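Local coordinates for periplasmic binding protein (PDB 4PAG), which probably captures a solute in the periplasm and hands it to an ABC transporter for import, at residues 25-30 and 73-78; 37-42 and 60-65; 43-48 and 66-71. All coordinates share one frame; numbering follows the deposited sequence.

Interaction 1: residues 25-30 and 73-78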
loop_
_atom_site.group_PDB
_atom_site.type_symbol
_atom_site.label_atom_id
_atom_site.label_comp_id
_atom_site.label_asym_id
_atom_site.label_seq_id
_atom_site.Cartn_x
_atom_site.Cartn_y
_atom_site.Cartn_z
ATOM N N GLY A 25 -14.691 0.527 -4.786
ATOM C CA GLY A 25 -13.657 1.289 -4.101
ATOM C C GLY A 25 -13.126 2.364 -5.024
ATOM O O GLY A 25 -12.934 2.120 -6.209
ATOM N N SER A 26 -12.877 3.547 -4.470
ATOM C CA SER A 26 -12.528 4.729 -5.265
ATOM C C SER A 26 -11.111 4.702 -5.860
ATOM O O SER A 26 -10.809 5.458 -6.786
ATOM C CB SER A 26 -12.694 5.985 -4.405
ATOM O OG SER A 26 -11.630 6.110 -3.468
ATOM N N ALA A 27 -10.249 3.848 -5.316
ATOM C CA ALA A 27 -8.852 3.787 -5.717
ATOM C C ALA A 27 -8.240 2.452 -5.275
ATOM O O ALA A 27 -8.799 1.776 -4.417
ATOM C CB ALA A 27 -8.091 4.944 -5.100
ATOM N N PRO A 28 -7.082 2.074 -5.845
ATOM C CA PRO A 28 -6.520 0.763 -5.523
ATOM C C PRO A 28 -6.306 0.460 -4.025
ATOM O O PRO A 28 -6.550 -0.671 -3.612
ATOM C CB PRO A 28 -5.201 0.751 -6.306
ATOM C CG PRO A 28 -5.472 1.625 -7.479
ATOM C CD PRO A 28 -6.318 2.737 -6.920
ATOM N N PRO A 29 -5.879 1.449 -3.206
ATOM C CA PRO A 29 -5.775 1.129 -1.772
ATOM C C PRO A 29 -7.083 0.556 -1.205
ATOM O O PRO A 29 -7.066 -0.349 -0.355
ATOM C CB PRO A 29 -5.486 2.495 -1.127
ATOM C CG PRO A 29 -4.917 3.331 -2.215
ATOM C CD PRO A 29 -5.575 2.864 -3.475
ATOM N N ILE A 30 -8.205 1.077 -1.692
ATOM C CA ILE A 30 -9.524 0.663 -1.215
ATOM C C ILE A 30 -9.977 -0.642 -1.855
ATOM O O ILE A 30 -10.426 -1.557 -1.165
ATOM C CB ILE A 30 -10.600 1.730 -1.498
ATOM C CG1 ILE A 30 -10.141 3.128 -1.059
ATOM C CG2 ILE A 30 -11.911 1.337 -0.828
ATOM C CD1 ILE A 30 -9.780 3.262 0.408
ATOM N N GLY A 73 -10.746 5.572 -11.276
ATOM C CA GLY A 73 -10.745 5.953 -9.877
ATOM C C GLY A 73 -10.123 7.313 -9.652
ATOM O O GLY A 73 -9.621 7.946 -10.593
ATOM N N TRP A 74 -10.165 7.756 -8.396
ATOM C CA TRP A 74 -9.599 9.033 -7.986
ATOM C C TRP A 74 -8.252 8.773 -7.334
ATOM O O TRP A 74 -8.183 8.494 -6.135
ATOM C CB TRP A 74 -10.517 9.729 -6.985
ATOM C CG TRP A 74 -11.850 10.170 -7.520
ATOM C CD1 TRP A 74 -12.150 11.385 -8.060
ATOM C CD2 TRP A 74 -13.066 9.417 -7.524
ATOM N NE1 TRP A 74 -13.484 11.436 -8.403
ATOM C CE2 TRP A 74 -14.068 10.239 -8.087
ATOM C CE3 TRP A 74 -13.407 8.127 -7.115
ATOM C CZ2 TRP A 74 -15.391 9.809 -8.252
ATOM C CZ3 TRP A 74 -14.724 7.698 -7.278
ATOM C CH2 TRP A 74 -15.700 8.541 -7.842
ATOM N N HIS A 75 -7.191 8.840 -8.134
ATOM C CA HIS A 75 -5.821 8.621 -7.659
ATOM C C HIS A 75 -4.834 8.962 -8.785
ATOM O O HIS A 75 -5.234 9.172 -9.936
ATOM C CB HIS A 75 -5.622 7.173 -7.172
ATOM C CG HIS A 75 -5.964 6.152 -8.200
ATOM N ND1 HIS A 75 -5.013 5.377 -8.827
ATOM C CD2 HIS A 75 -7.153 5.809 -8.748
ATOM C CE1 HIS A 75 -5.606 4.587 -9.703
ATOM N NE2 HIS A 75 -6.904 4.835 -9.679
ATOM N N GLY A 76 -3.550 9.019 -8.447
ATOM C CA GLY A 76 -2.513 9.470 -9.380
ATOM C C GLY A 76 -2.543 8.784 -10.738
ATOM O O GLY A 76 -2.615 7.551 -10.823
ATOM N N ASN A 77 -2.501 9.590 -11.801
ATOM C CA ASN A 77 -2.476 9.087 -13.178
ATOM C C ASN A 77 -3.736 8.300 -13.564
ATOM O O ASN A 77 -3.683 7.393 -14.404
ATOM C CB ASN A 77 -1.219 8.237 -13.413
ATOM C CG ASN A 77 0.056 8.987 -13.090
ATOM O OD1 ASN A 77 0.750 8.669 -12.122
ATOM N ND2 ASN A 77 0.364 9.999 -13.892
ATOM N N ASN A 78 -4.863 8.653 -12.949
ATOM C CA ASN A 78 -6.147 8.042 -13.288
ATOM C C ASN A 78 -7.310 9.009 -13.036
ATOM O O ASN A 78 -7.161 10.028 -12.355
ATOM C CB ASN A 78 -6.335 6.737 -12.496
ATOM C CG ASN A 78 -7.039 5.648 -13.296
ATOM O OD1 ASN A 78 -7.499 5.868 -14.412
ATOM N ND2 ASN A 78 -7.117 4.460 -12.721
HETATM O O HOH W 1 -9.806 7.789 -4.119
#
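S26, A27 and P28, which lead into and begin helix 28-37, meet W74 and H75 through one direct hydrogen bond, one water bridge and contacts with two rings. The direct bond runs from W74 N to S26 O at 2.9 Å, with an N-H...O angle of 150°. In the water bridge, S26 OG lies 2.6 Å from a water that donates to W74 O over 2.7 Å. S26 OG is also bonded to W96 N of strand 92-96. G73 lies against the same carbonyl, its CA 3.1 Å from S26 O, and a CB there would clash with the oxygen.

The main ring contact is a CH-pi interaction. P28 CD stands 3.4 Å from the centroid of the H75 ring and only 7° off its normal, with the two side chains meeting tip to tip. H75 CG sits between the backbone N and the carbonyl carbon (chi1 56°), where P28 CD can meet it, and N78 CB covers the opposite face of the ring, offset toward the rim. A27 CB adds an oblique contact to H75 CD2 at 3.9 Å. The other ring, W74, takes S26 CB at CE3 over 3.5 Å, while its NE1 is bonded to D108. An alanine in place of H75 would probably leave P28 CD without its aromatic face and N78 CB without the ring it packs on.

The arrangement is a strand-to-helix junction, with A27 as N-cap between strand 23-25 and helix 28-37, packed against a loop whose type II turn spans H75 to N78.

Interaction 2: residues 37-42 and 60-65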
loop_
_atom_site.group_PDB
_atom_site.type_symbol
_atom_site.label_atom_id
_atom_site.label_comp_id
_atom_site.label_asym_id
_atom_site.label_seq_id
_atom_site.Cartn_x
_atom_site.Cartn_y
_atom_site.Cartn_z
ATOM N N ILE A 37 -11.175 -8.769 2.146
ATOM C CA ILE A 37 -12.350 -9.011 2.982
ATOM C C ILE A 37 -13.315 -9.935 2.225
ATOM O O ILE A 37 -13.643 -11.025 2.699
ATOM C CB ILE A 37 -13.044 -7.701 3.412
ATOM C CG1 ILE A 37 -12.101 -6.866 4.278
ATOM C CG2 ILE A 37 -14.331 -7.991 4.188
ATOM C CD1 ILE A 37 -12.573 -5.443 4.486
ATOM N N ASP A 38 -13.749 -9.510 1.043
ATOM C CA ASP A 38 -14.604 -10.342 0.187
ATOM C C ASP A 38 -14.689 -9.706 -1.196
ATOM O O ASP A 38 -15.171 -8.585 -1.333
ATOM C CB ASP A 38 -16.008 -10.472 0.798
ATOM C CG ASP A 38 -16.926 -11.378 -0.001
ATOM O OD1 ASP A 38 -16.451 -12.149 -0.863
ATOM O OD2 ASP A 38 -18.146 -11.314 0.234
ATOM N N ASP A 39 -14.214 -10.414 -2.214
ATOM C CA ASP A 39 -14.220 -9.886 -3.580
ATOM C C ASP A 39 -15.581 -10.009 -4.264
ATOM O O ASP A 39 -15.840 -9.322 -5.256
ATOM C CB ASP A 39 -13.141 -10.568 -4.424
ATOM C CG ASP A 39 -13.381 -12.047 -4.606
ATOM O OD1 ASP A 39 -13.645 -12.733 -3.593
ATOM O OD2 ASP A 39 -13.288 -12.524 -5.758
ATOM N N THR A 40 -16.453 -10.856 -3.720
ATOM C CA THR A 40 -17.740 -11.150 -4.345
ATOM C C THR A 40 -18.504 -9.886 -4.779
ATOM O O THR A 40 -18.897 -9.785 -5.934
ATOM C CB THR A 40 -18.617 -12.036 -3.437
ATOM O OG1 THR A 40 -17.858 -13.177 -3.023
ATOM C CG2 THR A 40 -19.850 -12.508 -4.174
ATOM N N PRO A 41 -18.676 -8.901 -3.883
ATOM C CA PRO A 41 -19.490 -7.748 -4.306
ATOM C C PRO A 41 -18.785 -6.657 -5.144
ATOM O O PRO A 41 -19.443 -5.700 -5.546
ATOM C CB PRO A 41 -19.967 -7.166 -2.983
ATOM C CG PRO A 41 -18.887 -7.503 -2.015
ATOM C CD PRO A 41 -18.206 -8.762 -2.492
ATOM N N LEU A 42 -17.487 -6.776 -5.412
ATOM C CA LEU A 42 -16.794 -5.749 -6.200
ATOM C C LEU A 42 -17.325 -5.662 -7.629
ATOM O O LEU A 42 -17.358 -6.658 -8.334
ATOM C CB LEU A 42 -15.290 -6.014 -6.264
ATOM C CG LEU A 42 -14.441 -5.511 -5.108
ATOM C CD1 LEU A 42 -13.047 -6.101 -5.244
ATOM C CD2 LEU A 42 -14.393 -3.990 -5.089
ATOM N N PHE A 60 -2.219 -15.574 -7.215
ATOM C CA PHE A 60 -2.594 -15.241 -5.837
ATOM C C PHE A 60 -4.050 -14.807 -5.635
ATOM O O PHE A 60 -4.558 -14.885 -4.521
ATOM C CB PHE A 60 -1.696 -14.112 -5.328
ATOM C CG PHE A 60 -0.253 -14.497 -5.174
ATOM C CD1 PHE A 60 0.199 -15.058 -3.995
ATOM C CD2 PHE A 60 0.656 -14.268 -6.190
ATOM C CE1 PHE A 60 1.526 -15.399 -3.843
ATOM C CE2 PHE A 60 1.995 -14.608 -6.043
ATOM C CZ PHE A 60 2.427 -15.177 -4.872
ATOM N N LEU A 61 -4.709 -14.347 -6.698
ATOM C CA LEU A 61 -6.029 -13.718 -6.595
ATOM C C LEU A 61 -7.088 -14.543 -7.313
ATOM O O LEU A 61 -6.789 -15.303 -8.237
ATOM C CB LEU A 61 -5.983 -12.316 -7.214
ATOM C CG LEU A 61 -4.905 -11.371 -6.680
ATOM C CD1 LEU A 61 -4.852 -10.104 -7.520
ATOM C CD2 LEU A 61 -5.138 -11.047 -5.215
ATOM N N SER A 62 -8.336 -14.373 -6.896
ATOM C CA SER A 62 -9.439 -15.128 -7.476
ATOM C C SER A 62 -9.603 -14.798 -8.958
ATOM O O SER A 62 -9.300 -13.694 -9.401
ATOM C CB SER A 62 -10.742 -14.829 -6.736
ATOM O OG SER A 62 -11.181 -13.512 -7.018
ATOM N N LYS A 63 -10.084 -15.772 -9.718
ATOM C CA LYS A 63 -10.398 -15.549 -11.120
ATOM C C LYS A 63 -11.447 -14.442 -11.272
ATOM O O LYS A 63 -11.340 -13.614 -12.178
ATOM C CB LYS A 63 -10.877 -16.843 -11.775
ATOM C CG LYS A 63 -10.822 -16.814 -13.294
ATOM C CD LYS A 63 -10.385 -18.161 -13.855
ATOM C CE LYS A 63 -10.564 -18.229 -15.362
ATOM N NZ LYS A 63 -12.002 -18.213 -15.754
ATOM N N HIS A 64 -12.442 -14.419 -10.382
ATOM C CA HIS A 64 -13.470 -13.363 -10.405
ATOM C C HIS A 64 -12.834 -11.979 -10.392
ATOM O O HIS A 64 -13.157 -11.144 -11.233
ATOM C CB HIS A 64 -14.445 -13.485 -9.231
ATOM C CG HIS A 64 -15.394 -12.326 -9.103
ATOM N ND1 HIS A 64 -16.447 -12.124 -9.972
ATOM C CD2 HIS A 64 -15.445 -11.307 -8.210
ATOM C CE1 HIS A 64 -17.103 -11.030 -9.621
ATOM N NE2 HIS A 64 -16.519 -10.516 -8.553
ATOM N N PHE A 65 -11.928 -11.747 -9.440
ATOM C CA PHE A 65 -11.271 -10.458 -9.314
ATOM C C PHE A 65 -10.460 -10.123 -10.563
ATOM O O PHE A 65 -10.504 -8.992 -11.027
ATOM C CB PHE A 65 -10.377 -10.402 -8.068
ATOM C CG PHE A 65 -9.666 -9.086 -7.881
ATOM C CD1 PHE A 65 -10.311 -8.002 -7.292
ATOM C CD2 PHE A 65 -8.352 -8.927 -8.281
ATOM C CE1 PHE A 65 -9.658 -6.798 -7.102
ATOM C CE2 PHE A 65 -7.692 -7.721 -8.096
ATOM C CZ PHE A 65 -8.345 -6.657 -7.504
#
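D39 and S62 form the tight centre of this contact: S62 OG donates to D39 OD2 over 2.6 Å. The hydroxyl approaches from above the carboxylate, 50° out of its plane. At a chi1 of 64°, D39 CG is flanked by its own backbone N and carbonyl carbon, and the carboxylate beyond it faces the start of helix 63-66. S62 OG works in two directions, because as N-cap it also accepts from F65 N at 3.1 Å. The aspartate therefore grips the very hydroxyl that caps the helix, a second-shell arrangement that would probably hold the serine in its capping rotamer. In the buried part, L42 CD1 reaches the edge of the F65 ring, in its plane and 3.9 Å from F65 CD1.

The solvent side is looser. The exposed H64 brings CD2 to within 3.5 Å of D39 OD2, which lies at the ring's edge; carboxylate and ring planes are 66° apart. H64 NE2 stays 4.7 Å from D39 OD2, so the charged atoms are not in contact; if H64 were protonated, the two would probably still attract. H64 NE2 also lies 3.6 Å from T40 O. T40 itself is held within its own segment by an Asx turn, D38 OD1 accepting from T40 N at 3.1 Å and also from T40 OG1. A type I turn from D39 to L42 overlaps it.

Helix 28-37 backs the buried half: its Y35 bonds S62 N through OH and meets the F65 ring edge-to-face, while I34 touches L42. On another flank P41 packs on M138 of helix 127-138 and shares a backbone hydrogen bond with I23 of strand 23-25.

Interaction 3: residues 43-48 and 66-71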
loop_
_atom_site.group_PDB
_atom_site.type_symbol
_atom_site.label_atom_id
_atom_site.label_comp_id
_atom_site.label_asym_id
_atom_site.label_seq_id
_atom_site.Cartn_x
_atom_site.Cartn_y
_atom_site.Cartn_z
ATOM N N ILE A 43 -17.716 -4.465 -8.054
ATOM C CA ILE A 43 -18.245 -4.258 -9.411
ATOM C C ILE A 43 -17.154 -4.043 -10.456
ATOM O O ILE A 43 -17.414 -4.146 -11.659
ATOM C CB ILE A 43 -19.196 -3.040 -9.471
ATOM C CG1 ILE A 43 -18.453 -1.738 -9.152
ATOM C CG2 ILE A 43 -20.357 -3.228 -8.514
ATOM C CD1 ILE A 43 -19.135 -0.490 -9.667
ATOM N N GLY A 44 -15.944 -3.734 -9.994
ATOM C CA GLY A 44 -14.852 -3.365 -10.869
ATOM C C GLY A 44 -13.588 -3.018 -10.101
ATOM O O GLY A 44 -13.606 -2.913 -8.868
ATOM N N VAL A 45 -12.490 -2.868 -10.841
ATOM C CA VAL A 45 -11.219 -2.421 -10.286
ATOM C C VAL A 45 -10.923 -1.010 -10.826
ATOM O O VAL A 45 -11.641 -0.503 -11.702
ATOM C CB VAL A 45 -10.061 -3.404 -10.608
ATOM C CG1 VAL A 45 -10.279 -4.734 -9.902
ATOM C CG2 VAL A 45 -9.906 -3.624 -12.107
ATOM N N ASN A 46 -9.880 -0.376 -10.296
ATOM C CA ASN A 46 -9.540 0.998 -10.667
ATOM C C ASN A 46 -8.498 1.053 -11.778
ATOM O O ASN A 46 -8.538 1.946 -12.621
ATOM C CB ASN A 46 -9.028 1.769 -9.447
ATOM C CG ASN A 46 -9.953 1.651 -8.264
ATOM O OD1 ASN A 46 -9.658 0.934 -7.308
ATOM N ND2 ASN A 46 -11.103 2.315 -8.337
ATOM N N SER A 47 -7.567 0.101 -11.744
ATOM C CA SER A 47 -6.457 -0.009 -12.686
ATOM C C SER A 47 -6.353 -1.462 -13.162
ATOM O O SER A 47 -6.940 -2.357 -12.549
ATOM C CB SER A 47 -5.142 0.360 -11.988
ATOM O OG SER A 47 -5.159 1.687 -11.508
ATOM N N PRO A 48 -5.594 -1.708 -14.240
ATOM C CA PRO A 48 -5.347 -3.088 -14.670
ATOM C C PRO A 48 -4.801 -3.926 -13.526
ATOM O O PRO A 48 -3.920 -3.470 -12.792
ATOM C CB PRO A 48 -4.290 -2.937 -15.771
ATOM C CG PRO A 48 -4.432 -1.544 -16.263
ATOM C CD PRO A 48 -4.948 -0.720 -15.126
HETATM N N MSE A 66 -9.739 -11.109 -11.106
HETATM C CA MSE A 66 -8.873 -10.889 -12.271
HETATM C C MSE A 66 -9.654 -10.570 -13.517
HETATM O O MSE A 66 -9.101 -9.990 -14.444
HETATM C CB MSE A 66 -8.005 -12.105 -12.598
HETATM C CG MSE A 66 -7.006 -12.442 -11.502
HETATM SE SE MSE A 66 -5.696 -11.003 -11.205
HETATM C CE MSE A 66 -4.779 -11.155 -12.943
ATOM N N GLU A 67 -10.934 -10.936 -13.554
ATOM C CA GLU A 67 -11.778 -10.693 -14.735
ATOM C C GLU A 67 -12.677 -9.455 -14.622
ATOM O O GLU A 67 -13.417 -9.157 -15.548
ATOM C CB GLU A 67 -12.622 -11.940 -15.035
ATOM C CG GLU A 67 -11.776 -13.138 -15.463
ATOM C CD GLU A 67 -12.550 -14.438 -15.544
ATOM O OE1 GLU A 67 -13.626 -14.549 -14.922
ATOM O OE2 GLU A 67 -12.063 -15.365 -16.222
ATOM N N LEU A 68 -12.605 -8.723 -13.511
ATOM C CA LEU A 68 -13.426 -7.519 -13.336
ATOM C C LEU A 68 -13.018 -6.430 -14.314
ATOM O O LEU A 68 -11.839 -6.319 -14.661
ATOM C CB LEU A 68 -13.299 -6.959 -11.914
ATOM C CG LEU A 68 -13.893 -7.772 -10.773
ATOM C CD1 LEU A 68 -13.471 -7.166 -9.437
ATOM C CD2 LEU A 68 -15.404 -7.841 -10.888
ATOM N N PRO A 69 -13.985 -5.609 -14.751
ATOM C CA PRO A 69 -13.648 -4.510 -15.653
ATOM C C PRO A 69 -13.022 -3.343 -14.902
ATOM O O PRO A 69 -13.188 -3.223 -13.691
ATOM C CB PRO A 69 -15.006 -4.109 -16.231
ATOM C CG PRO A 69 -15.958 -4.419 -15.126
ATOM C CD PRO A 69 -15.440 -5.703 -14.535
ATOM N N ILE A 70 -12.291 -2.511 -15.639
ATOM C CA ILE A 70 -11.635 -1.339 -15.095
ATOM C C ILE A 70 -12.593 -0.163 -15.189
ATOM O O ILE A 70 -13.040 0.178 -16.278
ATOM C CB ILE A 70 -10.367 -1.004 -15.886
ATOM C CG1 ILE A 70 -9.381 -2.172 -15.806
ATOM C CG2 ILE A 70 -9.748 0.293 -15.378
ATOM C CD1 ILE A 70 -8.239 -2.096 -16.799
ATOM N N LEU A 71 -12.893 0.451 -14.051
ATOM C CA LEU A 71 -13.832 1.578 -13.987
ATOM C C LEU A 71 -13.162 2.893 -13.593
ATOM O O LEU A 71 -13.843 3.900 -13.365
ATOM C CB LEU A 71 -14.949 1.278 -12.991
ATOM C CG LEU A 71 -15.808 0.047 -13.265
ATOM C CD1 LEU A 71 -16.811 -0.136 -12.136
ATOM C CD2 LEU A 71 -16.523 0.159 -14.599
#
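V45 and I70 form an isolated beta bridge between two loops, with the bonding pattern of a parallel pair. V45 uses both its backbone groups: its N donates to P69 O at 3.0 Å, and its O accepts from L71 N at 2.8 Å. The second bond is almost straight, with 177° at the hydrogen. A CA-H...O contact from I70 CA to V45 O, 3.5 Å long, accompanies it. The touching parts run 86° apart from end to end, which fits a single bridge.

Apolar side chains close around the bridge. V45 CG1 meets L68 CD1 at 4.0 Å, and V45 CG2 faces I70 CG1. I70 spreads its two arms: CG2 comes 3.4 Å from N46 O, whereas CD1 lies 3.9 Å from P48 CG. At the opposite end of the 43-48 segment, I43 crosses L71 at about a right angle. I43 CD1 is pressed to 3.4 Å from L71 CD1, tighter than usual van der Waals contact. G44 CA, next in the chain, lies 3.3 Å from P69 O, and a CB there would clash with L71 CD1 and crowd P69 O.

L71 also packs on Y24 of strand 23-25 and A84 of helix 82-88. The bridge joins the loop between helices 28-37 and 57-60 to the loop between helices 63-66 and 82-88, consistent with one lobe of a periplasmic binding protein.

Overall arrangement
Interactions 2 and 3 follow one another along both runs of the chain, 37-48 and 60-71, their centres about 11 Å apart, and share an apolar seam in which F65 CE1 lies 3.5 Å from V45 CG1. Interaction 1, the outer closure in sequence, lies about 11 Å from interaction 3 and about 17 Å from interaction 2, centre to centre. N46 couples 1 and 3: N46 ND2 is 2.8 Å from G25 O, and N46 O is 2.9 Å from N78 ND2, both probable hydrogen bonds, while N46 OD1 bonds S31 OG of helix 28-37. None contributes a residue to the bound-histidine pocket, but F60 stacks edge-to-face with its Y321.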